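Local coordinates for protein putative hydrolase (Shewanella frigidimarina, PDB 3LHO) that probably acts as an iron(II)-dependent dioxygenase of the 2-oxoadipate dioxygenase/decarboxylase family, converting 2-oxoadipate to 2-hydroxyglutarate, at residues A[163-168]-A[231-236]; A[38-43]-A[91-96]; A[20-25]-A[214-219]; A[11-16]-A[128-133]. One frame throughout, in Å; residues are numbered along the deposited sequence.

Contact 1: A[163-168]-A[231-236]. With NI (nickel (II) ion), chain B.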
loop_
_atom_site.group_PDB
_atom_site.type_symbol
_atom_site.label_atom_id
_atom_site.label_comp_id
_atom_site.label_asym_id
_atom_site.label_seq_id
_atom_site.Cartn_x
_atom_site.Cartn_y
_atom_site.Cartn_z
ATOM N N ALA A 163 1.866 5.904 -0.872
ATOM C CA ALA A 163 1.466 4.616 -0.179
ATOM C C ALA A 163 0.110 4.190 -0.676
ATOM O O ALA A 163 -0.792 5.012 -0.802
ATOM C CB ALA A 163 1.442 4.780 1.367
ATOM N N ASN A 164 -0.047 2.901 -0.996
ATOM C CA ASN A 164 -1.355 2.378 -1.323
ATOM C C ASN A 164 -2.188 2.181 -0.066
ATOM O O ASN A 164 -3.379 2.472 -0.071
ATOM C CB ASN A 164 -1.260 1.055 -2.080
ATOM C CG ASN A 164 -2.653 0.425 -2.380
ATOM O OD1 ASN A 164 -3.107 -0.446 -1.653
ATOM N ND2 ASN A 164 -3.325 0.887 -3.440
ATOM N N HIS A 165 -1.556 1.692 1.002
ATOM C CA HIS A 165 -2.212 1.675 2.336
ATOM C C HIS A 165 -1.223 1.516 3.470
ATOM O O HIS A 165 -0.101 1.032 3.269
ATOM C CB HIS A 165 -3.326 0.603 2.428
ATOM C CG HIS A 165 -2.870 -0.804 2.210
ATOM N ND1 HIS A 165 -2.845 -1.404 0.969
ATOM C CD2 HIS A 165 -2.533 -1.774 3.098
ATOM C CE1 HIS A 165 -2.449 -2.655 1.089
ATOM N NE2 HIS A 165 -2.236 -2.908 2.377
ATOM N N PHE A 166 -1.639 1.995 4.645
ATOM C CA PHE A 166 -1.086 1.579 5.932
ATOM C C PHE A 166 -2.021 0.571 6.571
ATOM O O PHE A 166 -3.240 0.660 6.382
ATOM C CB PHE A 166 -0.994 2.756 6.851
ATOM C CG PHE A 166 0.173 3.607 6.574
ATOM C CD1 PHE A 166 0.232 4.352 5.407
ATOM C CD2 PHE A 166 1.221 3.689 7.497
ATOM C CE1 PHE A 166 1.332 5.176 5.153
ATOM C CE2 PHE A 166 2.302 4.552 7.252
ATOM C CZ PHE A 166 2.373 5.229 6.063
ATOM N N THR A 167 -1.440 -0.350 7.342
ATOM C CA THR A 167 -2.180 -1.354 8.074
ATOM C C THR A 167 -1.827 -1.368 9.556
ATOM O O THR A 167 -0.660 -1.581 9.913
ATOM C CB THR A 167 -1.920 -2.748 7.500
ATOM O OG1 THR A 167 -2.277 -2.760 6.110
ATOM C CG2 THR A 167 -2.766 -3.790 8.289
ATOM N N VAL A 168 -2.834 -1.127 10.400
ATOM C CA VAL A 168 -2.710 -1.173 11.843
ATOM C C VAL A 168 -2.483 -2.565 12.362
ATOM O O VAL A 168 -3.119 -3.513 11.894
ATOM C CB VAL A 168 -3.956 -0.547 12.512
ATOM C CG1 VAL A 168 -3.876 -0.660 14.031
ATOM C CG2 VAL A 168 -4.067 0.946 12.065
ATOM N N SER A 231 -9.401 6.454 -3.732
ATOM C CA SER A 231 -7.988 6.681 -3.463
ATOM C C SER A 231 -7.462 5.454 -2.718
ATOM O O SER A 231 -7.059 4.474 -3.349
ATOM C CB SER A 231 -7.792 8.000 -2.698
ATOM O OG SER A 231 -8.635 8.039 -1.551
ATOM N N CYS A 232 -7.489 5.488 -1.394
ATOM C CA CYS A 232 -6.983 4.369 -0.566
ATOM C C CYS A 232 -7.938 4.020 0.554
ATOM O O CYS A 232 -8.685 4.883 1.040
ATOM C CB CYS A 232 -5.691 4.783 0.132
ATOM S SG CYS A 232 -4.405 5.492 -0.937
ATOM N N PHE A 233 -7.890 2.760 0.978
ATOM C CA PHE A 233 -8.406 2.343 2.257
ATOM C C PHE A 233 -7.291 2.324 3.338
ATOM O O PHE A 233 -6.105 2.429 3.022
ATOM C CB PHE A 233 -9.049 0.948 2.161
ATOM C CG PHE A 233 -8.167 -0.115 1.576
ATOM C CD1 PHE A 233 -7.120 -0.657 2.321
ATOM C CD2 PHE A 233 -8.386 -0.596 0.296
ATOM C CE1 PHE A 233 -6.284 -1.645 1.788
ATOM C CE2 PHE A 233 -7.586 -1.587 -0.244
ATOM C CZ PHE A 233 -6.519 -2.117 0.516
ATOM N N TYR A 234 -7.739 2.222 4.598
ATOM C CA TYR A 234 -6.923 1.958 5.784
ATOM C C TYR A 234 -7.282 0.530 6.214
ATOM O O TYR A 234 -8.454 0.178 6.277
ATOM C CB TYR A 234 -7.345 2.946 6.853
ATOM C CG TYR A 234 -6.446 3.227 8.043
ATOM C CD1 TYR A 234 -5.041 3.223 7.952
ATOM C CD2 TYR A 234 -7.018 3.590 9.269
ATOM C CE1 TYR A 234 -4.245 3.527 9.075
ATOM C CE2 TYR A 234 -6.229 3.914 10.367
ATOM C CZ TYR A 234 -4.846 3.905 10.257
ATOM O OH TYR A 234 -4.088 4.226 11.360
ATOM N N GLU A 235 -6.266 -0.259 6.515
ATOM C CA GLU A 235 -6.378 -1.686 6.768
ATOM C C GLU A 235 -5.984 -2.030 8.220
ATOM O O GLU A 235 -5.329 -1.233 8.890
ATOM C CB GLU A 235 -5.470 -2.404 5.796
ATOM C CG GLU A 235 -5.664 -3.923 5.666
ATOM C CD GLU A 235 -4.841 -4.494 4.496
ATOM O OE1 GLU A 235 -3.606 -4.646 4.666
ATOM O OE2 GLU A 235 -5.414 -4.783 3.408
ATOM N N PHE A 236 -6.421 -3.211 8.677
ATOM C CA PHE A 236 -6.223 -3.708 10.056
ATOM C C PHE A 236 -5.850 -5.161 9.943
ATOM O O PHE A 236 -6.461 -5.893 9.196
ATOM C CB PHE A 236 -7.506 -3.489 10.883
ATOM C CG PHE A 236 -8.040 -2.086 10.748
ATOM C CD1 PHE A 236 -7.604 -1.088 11.589
ATOM C CD2 PHE A 236 -8.906 -1.746 9.717
ATOM C CE1 PHE A 236 -8.033 0.225 11.405
ATOM C CE2 PHE A 236 -9.342 -0.426 9.545
ATOM C CZ PHE A 236 -8.893 0.545 10.376
HETATM NI NI NI B . -2.106 -4.891 3.129
HETATM O O HOH W 1 -5.788 1.352 -0.528
HETATM O O HOH W 2 -3.761 -5.768 1.602
HETATM O O HOH W 3 -2.182 -6.918 3.318
HETATM O O HOH W 4 -0.796 -5.834 1.498
#
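H165 and E235 meet at a nickel ion, bound by NE2 of H165 at 2.1 Å and by OE1 of E235 at 2.2 Å; H41 from strand 39-47 completes the protein's share of the site. The ends of the segments pair as parallel strands, T167 opposite E235 and V168 opposite F236. Two backbone bonds hold this register, E235 N to F166 O and V168 N to E235 O. The packing is close on the face away from the metal, where CG2 of V168 lies 3.6 Å from CZ of Y234 and CB of V168 touches CD1 of F236. On the metal face, CE1 of F233 sits over one face of the H165 imidazole, 3.5 Å from its CG. ND1 of H165 donates to OD1 of N164 at 2.8 Å, nearly within the ring plane, which fixes the ring's rotation. The hydroxyl OG1 of T167, anti to its carbonyl carbon (chi1 -58°), donates to OE1 of E235 at 2.7 Å, meeting the anti side of the carboxylate 33° out of its plane. An alanine at T167 would probably leave OE1 without this donor and the carboxylate freer to turn. The other side of the nickel is looser and wet: three waters fill the coordination shell, and one donates to OE2 of E235 at 2.6 Å. Two histidines and one carboxylate, with water in the remaining places, are consistent with an iron(II) site whose water positions could be given up to substrate or dioxygen.

Contact 2: A[38-43]-A[91-96]. With NI (nickel (II) ion), chain B.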
loop_
_atom_site.group_PDB
_atom_site.type_symbol
_atom_site.label_atom_id
_atom_site.label_comp_id
_atom_site.label_asym_id
_atom_site.label_seq_id
_atom_site.Cartn_x
_atom_site.Cartn_y
_atom_site.Cartn_z
ATOM N N ILE A 38 1.123 1.394 16.356
ATOM C CA ILE A 38 2.045 0.530 15.651
ATOM C C ILE A 38 1.371 -0.038 14.372
ATOM O O ILE A 38 0.273 -0.649 14.422
ATOM C CB ILE A 38 2.553 -0.648 16.554
ATOM C CG1 ILE A 38 3.285 -0.077 17.789
ATOM C CG2 ILE A 38 3.423 -1.626 15.726
ATOM C CD1 ILE A 38 4.432 0.794 17.458
ATOM N N ASN A 39 2.057 0.119 13.243
ATOM C CA ASN A 39 1.578 -0.445 11.979
ATOM C C ASN A 39 2.132 -1.853 11.689
ATOM O O ASN A 39 3.304 -2.135 11.937
ATOM C CB ASN A 39 1.929 0.516 10.846
ATOM C CG ASN A 39 1.225 1.855 10.979
ATOM O OD1 ASN A 39 1.871 2.933 11.014
ATOM N ND2 ASN A 39 -0.086 1.810 11.084
ATOM N N ASP A 40 1.286 -2.742 11.199
ATOM C CA ASP A 40 1.728 -4.057 10.723
ATOM C C ASP A 40 2.568 -3.933 9.445
ATOM O O ASP A 40 3.616 -4.584 9.297
ATOM C CB ASP A 40 0.505 -4.942 10.385
ATOM C CG ASP A 40 0.910 -6.328 9.922
ATOM O OD1 ASP A 40 1.447 -7.071 10.755
ATOM O OD2 ASP A 40 0.794 -6.674 8.719
ATOM N N HIS A 41 2.078 -3.100 8.523
ATOM C CA HIS A 41 2.733 -2.902 7.233
ATOM C C HIS A 41 2.261 -1.679 6.510
ATOM O O HIS A 41 1.234 -1.074 6.901
ATOM C CB HIS A 41 2.618 -4.166 6.315
ATOM C CG HIS A 41 1.241 -4.487 5.802
ATOM N ND1 HIS A 41 0.370 -5.328 6.477
ATOM C CD2 HIS A 41 0.627 -4.179 4.620
ATOM C CE1 HIS A 41 -0.728 -5.482 5.760
ATOM N NE2 HIS A 41 -0.587 -4.813 4.625
ATOM N N ILE A 42 3.071 -1.285 5.514
ATOM C CA ILE A 42 2.678 -0.435 4.395
ATOM C C ILE A 42 2.802 -1.241 3.086
ATOM O O ILE A 42 3.457 -2.318 3.022
ATOM C CB ILE A 42 3.479 0.936 4.339
ATOM C CG1 ILE A 42 4.975 0.689 4.112
ATOM C CG2 ILE A 42 3.270 1.748 5.626
ATOM C CD1 ILE A 42 5.567 1.346 2.971
ATOM N N ALA A 43 2.083 -0.779 2.067
ATOM C CA ALA A 43 2.098 -1.430 0.749
ATOM C C ALA A 43 2.400 -0.387 -0.303
ATOM O O ALA A 43 1.743 0.683 -0.314
ATOM C CB ALA A 43 0.737 -2.086 0.449
ATOM N N GLN A 91 8.623 -1.025 13.870
ATOM C CA GLN A 91 8.579 -0.512 12.522
ATOM C C GLN A 91 7.718 -1.424 11.664
ATOM O O GLN A 91 7.657 -2.629 11.881
ATOM C CB GLN A 91 9.994 -0.321 11.949
ATOM C CG GLN A 91 10.877 0.692 12.711
ATOM C CD GLN A 91 10.305 2.076 12.718
ATOM O OE1 GLN A 91 9.500 2.444 11.860
ATOM N NE2 GLN A 91 10.702 2.857 13.693
ATOM N N PRO A 92 6.990 -0.835 10.714
ATOM C CA PRO A 92 6.147 -1.657 9.893
ATOM C C PRO A 92 6.927 -2.598 8.969
ATOM O O PRO A 92 8.024 -2.267 8.518
ATOM C CB PRO A 92 5.364 -0.613 9.073
ATOM C CG PRO A 92 6.150 0.625 9.134
ATOM C CD PRO A 92 6.816 0.603 10.454
ATOM N N LYS A 93 6.359 -3.744 8.627
ATOM C CA LYS A 93 6.815 -4.439 7.480
ATOM C C LYS A 93 6.500 -3.614 6.242
ATOM O O LYS A 93 5.544 -2.874 6.216
ATOM C CB LYS A 93 6.119 -5.822 7.323
ATOM C CG LYS A 93 6.315 -6.752 8.500
ATOM C CD LYS A 93 5.550 -8.044 8.234
ATOM C CE LYS A 93 5.281 -8.809 9.482
ATOM N NZ LYS A 93 4.202 -8.119 10.246
ATOM N N VAL A 94 7.294 -3.814 5.203
ATOM C CA VAL A 94 7.167 -3.127 3.944
ATOM C C VAL A 94 6.911 -4.146 2.827
ATOM O O VAL A 94 7.709 -5.030 2.554
ATOM C CB VAL A 94 8.410 -2.241 3.658
ATOM C CG1 VAL A 94 8.317 -1.648 2.225
ATOM C CG2 VAL A 94 8.535 -1.177 4.755
ATOM N N PHE A 95 5.737 -4.031 2.242
ATOM C CA PHE A 95 5.304 -4.899 1.186
ATOM C C PHE A 95 5.375 -4.100 -0.125
ATOM O O PHE A 95 4.747 -3.016 -0.232
ATOM C CB PHE A 95 3.876 -5.316 1.454
ATOM C CG PHE A 95 3.361 -6.336 0.492
ATOM C CD1 PHE A 95 3.663 -7.687 0.644
ATOM C CD2 PHE A 95 2.560 -5.920 -0.591
ATOM C CE1 PHE A 95 3.177 -8.651 -0.282
ATOM C CE2 PHE A 95 2.066 -6.836 -1.507
ATOM C CZ PHE A 95 2.374 -8.229 -1.355
ATOM N N ILE A 96 6.146 -4.617 -1.085
ATOM C CA ILE A 96 6.347 -3.930 -2.378
ATOM C C ILE A 96 6.030 -4.901 -3.492
ATOM O O ILE A 96 6.575 -6.012 -3.577
ATOM C CB ILE A 96 7.744 -3.287 -2.559
ATOM C CG1 ILE A 96 8.193 -2.467 -1.352
ATOM C CG2 ILE A 96 7.767 -2.443 -3.880
ATOM C CD1 ILE A 96 9.668 -1.892 -1.504
HETATM NI NI NI B . -2.106 -4.891 3.129
HETATM O O HOH W 5 5.291 -3.718 13.136
HETATM O O HOH W 2 -3.761 -5.768 1.602
HETATM O O HOH W 3 -2.182 -6.918 3.318
HETATM O O HOH W 4 -0.796 -5.834 1.498
#
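The metal site draws its third protein ligand from this contact: H41 binds the nickel ion through NE2 at 2.1 Å. The other imidazole nitrogen, ND1 of H41, donates to OD2 of D40 at 2.6 Å, almost straight (171°) and close to the ring plane, using the anti lone pair of that oxygen. D40 is positioned in turn from across the contact, since its OD1 forms a salt bridge with NZ of K93 at 3.0 Å. The lysine chain bends at its last torsion (chi4 74°), which places NZ beside the carboxylate; R239 is a second cationic partner of D40 OD1. Residues 41-43 and 93-96 are neighbouring parallel strands of the mixed seven-strand sheet, their axes 4.7 Å apart. K93 N to D40 O, I42 N to K93 O and F95 N to I42 O bond the backbones. A classic beta bulge, D40 and H41 both facing T167, interrupts the edge toward strand 165-169. On the face turned from the metal, I42 and V94 lie side by side, CG1 of I42 being 4.1 Å from CG2 of V94, and helix 54-62 covers both through F61. Before the strands pair, CB of N39 rests 4.0 Å from CB of P92.

Contact 3: A[20-25]-A[214-219]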
loop_
_atom_site.group_PDB
_atom_site.type_symbol
_atom_site.label_atom_id
_atom_site.label_comp_id
_atom_site.label_asym_id
_atom_site.label_seq_id
_atom_site.Cartn_x
_atom_site.Cartn_y
_atom_site.Cartn_z
HETATM N N MSE A 20 -4.795 11.750 0.759
HETATM C CA MSE A 20 -5.668 10.933 -0.060
HETATM C C MSE A 20 -6.698 10.239 0.804
HETATM O O MSE A 20 -7.764 9.910 0.303
HETATM C CB MSE A 20 -4.899 9.788 -0.742
HETATM C CG MSE A 20 -4.059 10.223 -1.893
HETATM SE SE MSE A 20 -3.253 8.706 -2.652
HETATM C CE MSE A 20 -1.990 8.271 -1.260
ATOM N N THR A 21 -6.362 10.013 2.076
ATOM C CA THR A 21 -7.092 9.060 2.929
ATOM C C THR A 21 -7.445 9.700 4.303
ATOM O O THR A 21 -6.924 9.288 5.357
ATOM C CB THR A 21 -6.244 7.781 3.141
ATOM O OG1 THR A 21 -5.544 7.480 1.925
ATOM C CG2 THR A 21 -7.115 6.587 3.529
ATOM N N PRO A 22 -8.342 10.699 4.293
ATOM C CA PRO A 22 -8.735 11.366 5.535
ATOM C C PRO A 22 -9.280 10.423 6.593
ATOM O O PRO A 22 -9.074 10.673 7.783
ATOM C CB PRO A 22 -9.817 12.366 5.097
ATOM C CG PRO A 22 -10.226 11.959 3.748
ATOM C CD PRO A 22 -9.029 11.296 3.124
ATOM N N SER A 23 -9.914 9.334 6.163
ATOM C CA SER A 23 -10.399 8.329 7.095
ATOM C C SER A 23 -9.279 7.755 7.991
ATOM O O SER A 23 -9.494 7.506 9.171
ATOM C CB SER A 23 -11.072 7.184 6.348
ATOM O OG SER A 23 -12.246 7.637 5.698
ATOM N N ALA A 24 -8.107 7.552 7.404
ATOM C CA ALA A 24 -6.966 7.072 8.128
ATOM C C ALA A 24 -6.576 8.086 9.203
ATOM O O ALA A 24 -6.275 7.720 10.337
ATOM C CB ALA A 24 -5.766 6.759 7.144
ATOM N N ALA A 25 -6.604 9.363 8.875
ATOM C CA ALA A 25 -6.218 10.337 9.910
ATOM C C ALA A 25 -7.201 10.236 11.089
ATOM O O ALA A 25 -6.802 10.226 12.273
ATOM C CB ALA A 25 -6.133 11.786 9.350
HETATM N N MSE A 214 -13.748 1.307 3.617
HETATM C CA MSE A 214 -13.954 1.590 2.212
HETATM C C MSE A 214 -13.061 2.741 1.820
HETATM O O MSE A 214 -12.824 3.630 2.629
HETATM C CB MSE A 214 -15.396 1.943 1.995
HETATM C CG MSE A 214 -16.253 0.691 1.808
HETATM SE SE MSE A 214 -17.566 1.351 0.640
HETATM C CE MSE A 214 -18.522 2.114 1.940
ATOM N N ALA A 215 -12.538 2.701 0.599
ATOM C CA ALA A 215 -11.612 3.734 0.131
ATOM C C ALA A 215 -12.232 5.117 0.168
ATOM O O ALA A 215 -13.437 5.304 -0.072
ATOM C CB ALA A 215 -11.076 3.394 -1.287
ATOM N N ASP A 216 -11.426 6.104 0.525
ATOM C CA ASP A 216 -11.837 7.475 0.377
ATOM C C ASP A 216 -11.824 7.838 -1.125
ATOM O O ASP A 216 -11.533 6.985 -1.965
ATOM C CB ASP A 216 -10.918 8.398 1.185
ATOM C CG ASP A 216 -11.129 8.264 2.696
ATOM O OD1 ASP A 216 -12.288 8.254 3.148
ATOM O OD2 ASP A 216 -10.134 8.190 3.428
ATOM N N LYS A 217 -12.093 9.100 -1.435
ATOM C CA LYS A 217 -12.190 9.537 -2.832
ATOM C C LYS A 217 -11.245 10.694 -3.026
ATOM O O LYS A 217 -11.086 11.500 -2.105
ATOM C CB LYS A 217 -13.627 9.980 -3.151
ATOM C CG LYS A 217 -14.651 8.836 -3.074
ATOM C CD LYS A 217 -16.101 9.308 -3.365
ATOM C CE LYS A 217 -16.706 10.072 -2.198
ATOM N NZ LYS A 217 -18.203 10.115 -2.204
ATOM N N VAL A 218 -10.650 10.804 -4.213
ATOM C CA VAL A 218 -9.852 11.986 -4.563
ATOM C C VAL A 218 -10.119 12.380 -5.985
ATOM O O VAL A 218 -10.586 11.570 -6.769
ATOM C CB VAL A 218 -8.335 11.762 -4.432
ATOM C CG1 VAL A 218 -7.947 11.618 -2.980
ATOM C CG2 VAL A 218 -7.875 10.551 -5.274
ATOM N N VAL A 219 -9.800 13.623 -6.321
ATOM C CA VAL A 219 -9.920 14.130 -7.686
ATOM C C VAL A 219 -8.558 13.951 -8.365
ATOM O O VAL A 219 -7.529 14.321 -7.818
ATOM C CB VAL A 219 -10.350 15.641 -7.714
ATOM C CG1 VAL A 219 -10.408 16.136 -9.133
ATOM C CG2 VAL A 219 -11.683 15.854 -7.024
HETATM O O HOH W 6 -9.794 12.102 0.244
#
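S23 is gripped twice by the carboxylate of D216. Its hydroxyl OG donates to OD1 of D216 at 2.6 Å, on the syn lone pair, and its backbone N to OD2 at 3.0 Å, also from the syn side but 27° out of the carboxylate plane. D216 CG stands anti to its carbonyl carbon (chi1 -71°), which directs the carboxylate to S23. Around this pair, CD of P22 lies 3.3 Å from OD2 of D216, and the T21 side chain crosses that of D216 at about a right angle, its CG2 3.4 Å from the same oxygen. The carboxylate sits beside the first turn of helix 22-32, whose N-terminal end would probably favour its negative charge. An alanine at D216 would probably leave the hydroxyl and amide of S23 without these acceptors and the serine hydroxyl free to turn. Beyond, CG1 of V218 rests 3.7 Å from O of M20, a selenomethionine. One water donates to O of M20 and O of K217. D216 is positioned by backbone bonds to S231 and C232. The contact joins the turn between helices 6-20 and 22-32 to the approach to strand 217-222, which pairs with strand 225-230, while L159 of helix 151-159 packs on M20 and V218.

Contact 4: A[11-16]-A[128-133]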
loop_
_atom_site.group_PDB
_atom_site.type_symbol
_atom_site.label_atom_id
_atom_site.label_comp_id
_atom_site.label_asym_id
_atom_site.label_seq_id
_atom_site.Cartn_x
_atom_site.Cartn_y
_atom_site.Cartn_z
ATOM N N ALA A 11 6.910 9.014 8.679
ATOM C CA ALA A 11 6.206 10.269 8.939
ATOM C C ALA A 11 5.817 10.939 7.616
ATOM O O ALA A 11 4.696 11.370 7.458
ATOM C CB ALA A 11 7.036 11.260 9.827
ATOM N N ALA A 12 6.762 11.040 6.686
ATOM C CA ALA A 12 6.544 11.738 5.432
ATOM C C ALA A 12 5.579 10.960 4.534
ATOM O O ALA A 12 4.684 11.548 3.877
ATOM C CB ALA A 12 7.900 12.000 4.729
ATOM N N LEU A 13 5.699 9.635 4.541
ATOM C CA LEU A 13 4.795 8.813 3.780
ATOM C C LEU A 13 3.354 8.920 4.292
ATOM O O LEU A 13 2.400 8.967 3.509
ATOM C CB LEU A 13 5.248 7.336 3.800
ATOM C CG LEU A 13 4.636 6.361 2.808
ATOM C CD1 LEU A 13 5.135 6.562 1.339
ATOM C CD2 LEU A 13 4.906 4.907 3.252
ATOM N N TRP A 14 3.206 8.894 5.603
ATOM C CA TRP A 14 1.899 9.048 6.248
ATOM C C TRP A 14 1.284 10.415 5.989
ATOM O O TRP A 14 0.101 10.512 5.682
ATOM C CB TRP A 14 2.051 8.799 7.744
ATOM C CG TRP A 14 0.801 9.045 8.572
ATOM C CD1 TRP A 14 0.524 10.159 9.324
ATOM C CD2 TRP A 14 -0.309 8.154 8.739
ATOM N NE1 TRP A 14 -0.711 10.017 9.939
ATOM C CE2 TRP A 14 -1.245 8.798 9.593
ATOM C CE3 TRP A 14 -0.610 6.881 8.251
ATOM C CZ2 TRP A 14 -2.447 8.200 9.983
ATOM C CZ3 TRP A 14 -1.809 6.290 8.636
ATOM C CH2 TRP A 14 -2.714 6.947 9.490
ATOM N N GLN A 15 2.074 11.470 6.086
ATOM C CA GLN A 15 1.524 12.828 5.807
ATOM C C GLN A 15 0.936 12.924 4.390
ATOM O O GLN A 15 -0.128 13.517 4.179
ATOM C CB GLN A 15 2.548 13.962 6.028
ATOM C CG GLN A 15 2.794 14.305 7.534
ATOM C CD GLN A 15 1.482 14.533 8.353
ATOM O OE1 GLN A 15 0.511 15.121 7.853
ATOM N NE2 GLN A 15 1.467 14.068 9.604
ATOM N N ASP A 16 1.624 12.306 3.441
ATOM C CA ASP A 16 1.161 12.245 2.072
ATOM C C ASP A 16 -0.073 11.374 1.896
ATOM O O ASP A 16 -1.024 11.779 1.215
ATOM C CB ASP A 16 2.269 11.808 1.131
ATOM C CG ASP A 16 1.767 11.671 -0.260
ATOM O OD1 ASP A 16 1.553 12.676 -0.914
ATOM O OD2 ASP A 16 1.459 10.546 -0.696
ATOM N N ASN A 128 12.034 11.836 -1.484
ATOM C CA ASN A 128 10.595 11.860 -1.546
ATOM C C ASN A 128 10.048 10.916 -2.571
ATOM O O ASN A 128 8.831 10.946 -2.817
ATOM C CB ASN A 128 10.054 13.280 -1.810
ATOM C CG ASN A 128 10.371 13.777 -3.205
ATOM O OD1 ASN A 128 11.404 13.444 -3.767
ATOM N ND2 ASN A 128 9.458 14.528 -3.787
ATOM N N PHE A 129 10.897 10.073 -3.179
ATOM C CA PHE A 129 10.401 9.306 -4.321
ATOM C C PHE A 129 9.175 8.431 -4.013
ATOM O O PHE A 129 8.234 8.377 -4.814
ATOM C CB PHE A 129 11.485 8.452 -4.989
ATOM C CG PHE A 129 10.933 7.613 -6.169
ATOM C CD1 PHE A 129 10.433 8.257 -7.301
ATOM C CD2 PHE A 129 10.834 6.239 -6.095
ATOM C CE1 PHE A 129 9.913 7.586 -8.326
ATOM C CE2 PHE A 129 10.318 5.535 -7.136
ATOM C CZ PHE A 129 9.828 6.185 -8.255
ATOM N N ILE A 130 9.153 7.734 -2.882
ATOM C CA ILE A 130 8.038 6.809 -2.647
ATOM C C ILE A 130 6.713 7.547 -2.294
ATOM O O ILE A 130 5.671 6.942 -2.234
ATOM C CB ILE A 130 8.385 5.720 -1.601
ATOM C CG1 ILE A 130 8.528 6.322 -0.220
ATOM C CG2 ILE A 130 9.666 4.848 -2.026
ATOM C CD1 ILE A 130 8.604 5.241 0.893
ATOM N N TYR A 131 6.785 8.857 -2.048
ATOM C CA TYR A 131 5.579 9.688 -1.900
ATOM C C TYR A 131 5.577 10.902 -2.842
ATOM O O TYR A 131 5.007 11.951 -2.514
ATOM C CB TYR A 131 5.353 10.108 -0.437
ATOM C CG TYR A 131 6.546 10.798 0.231
ATOM C CD1 TYR A 131 7.564 10.034 0.832
ATOM C CD2 TYR A 131 6.671 12.205 0.223
ATOM C CE1 TYR A 131 8.652 10.623 1.403
ATOM C CE2 TYR A 131 7.797 12.829 0.815
ATOM C CZ TYR A 131 8.770 12.001 1.420
ATOM O OH TYR A 131 9.871 12.537 2.005
ATOM N N SER A 132 6.202 10.738 -4.013
ATOM C CA SER A 132 6.418 11.853 -4.981
ATOM C C SER A 132 5.173 12.039 -5.889
ATOM O O SER A 132 5.043 13.019 -6.603
ATOM C CB SER A 132 7.669 11.565 -5.880
ATOM O OG SER A 132 7.546 10.289 -6.579
ATOM N N GLY A 133 4.288 11.056 -5.931
ATOM C CA GLY A 133 3.064 11.160 -6.769
ATOM C C GLY A 133 3.281 10.871 -8.243
ATOM O O GLY A 133 4.105 10.003 -8.642
HETATM O O HOH W 7 2.486 12.732 -3.543
#
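The first torsion of Y131 sets CG between its backbone N and carbonyl carbon (chi1 54°), with the ring against helix 6-20; chi1 of -166° sets CG of L13 anti to the backbone N and chi2 of 73° then carries CD1 to I130. CB of A12 packs on the phenol end of the ring, 3.4 Å from CZ of Y131. O of A12 lies over one face of that ring, 4.1 Å above its plane and displaced toward the rim, while CA of N128 covers the opposite face at 3.5 Å. CD1 of L13 touches CD1 of I130 at 3.7 Å, the two side chains crossing at about a right angle, and the same methyl lies 3.6 Å from O of I130. One turn further along the helix, CB of D16 reaches CB of Y131 at 3.9 Å. A water bridges this end, donating to OD1 of D16 and to O of Y131. The loop's short 3-10 segment 129-130 also packs on helix 54-62 through F61 and H60. The direct contact between helix and loop is van der Waals in kind, whereas the polar ends are satisfied elsewhere: D16 OD2 by a salt bridge to R162, Y131 OH by H3. Those outside bonds probably help to keep the carboxylate and the phenol in place at the polar ends of an otherwise apolar joint.

Contacts 1 and 2 lie in one mixed sheet, centres 10 Å apart, where strands 165-169 and 39-47 are neighbours; together they bring all three protein ligands to the nickel ion from three adjacent strands. Contacts 3 and 4 pack beside them, using helices 22-32 and 6-20, which follow each other in the chain, with centres 15 Å apart. Contact 3 adjoins contact 1 through M20 and S231, whereas contact 4 reaches contact 1 through L13 and W14 and contact 2 through L13. Along the chain, contact 2 is nested within the spans closed by contacts 3 and 4 and closes before contact 1 opens. The metal-bearing sheet is thus assembled from distant parts of the sequence.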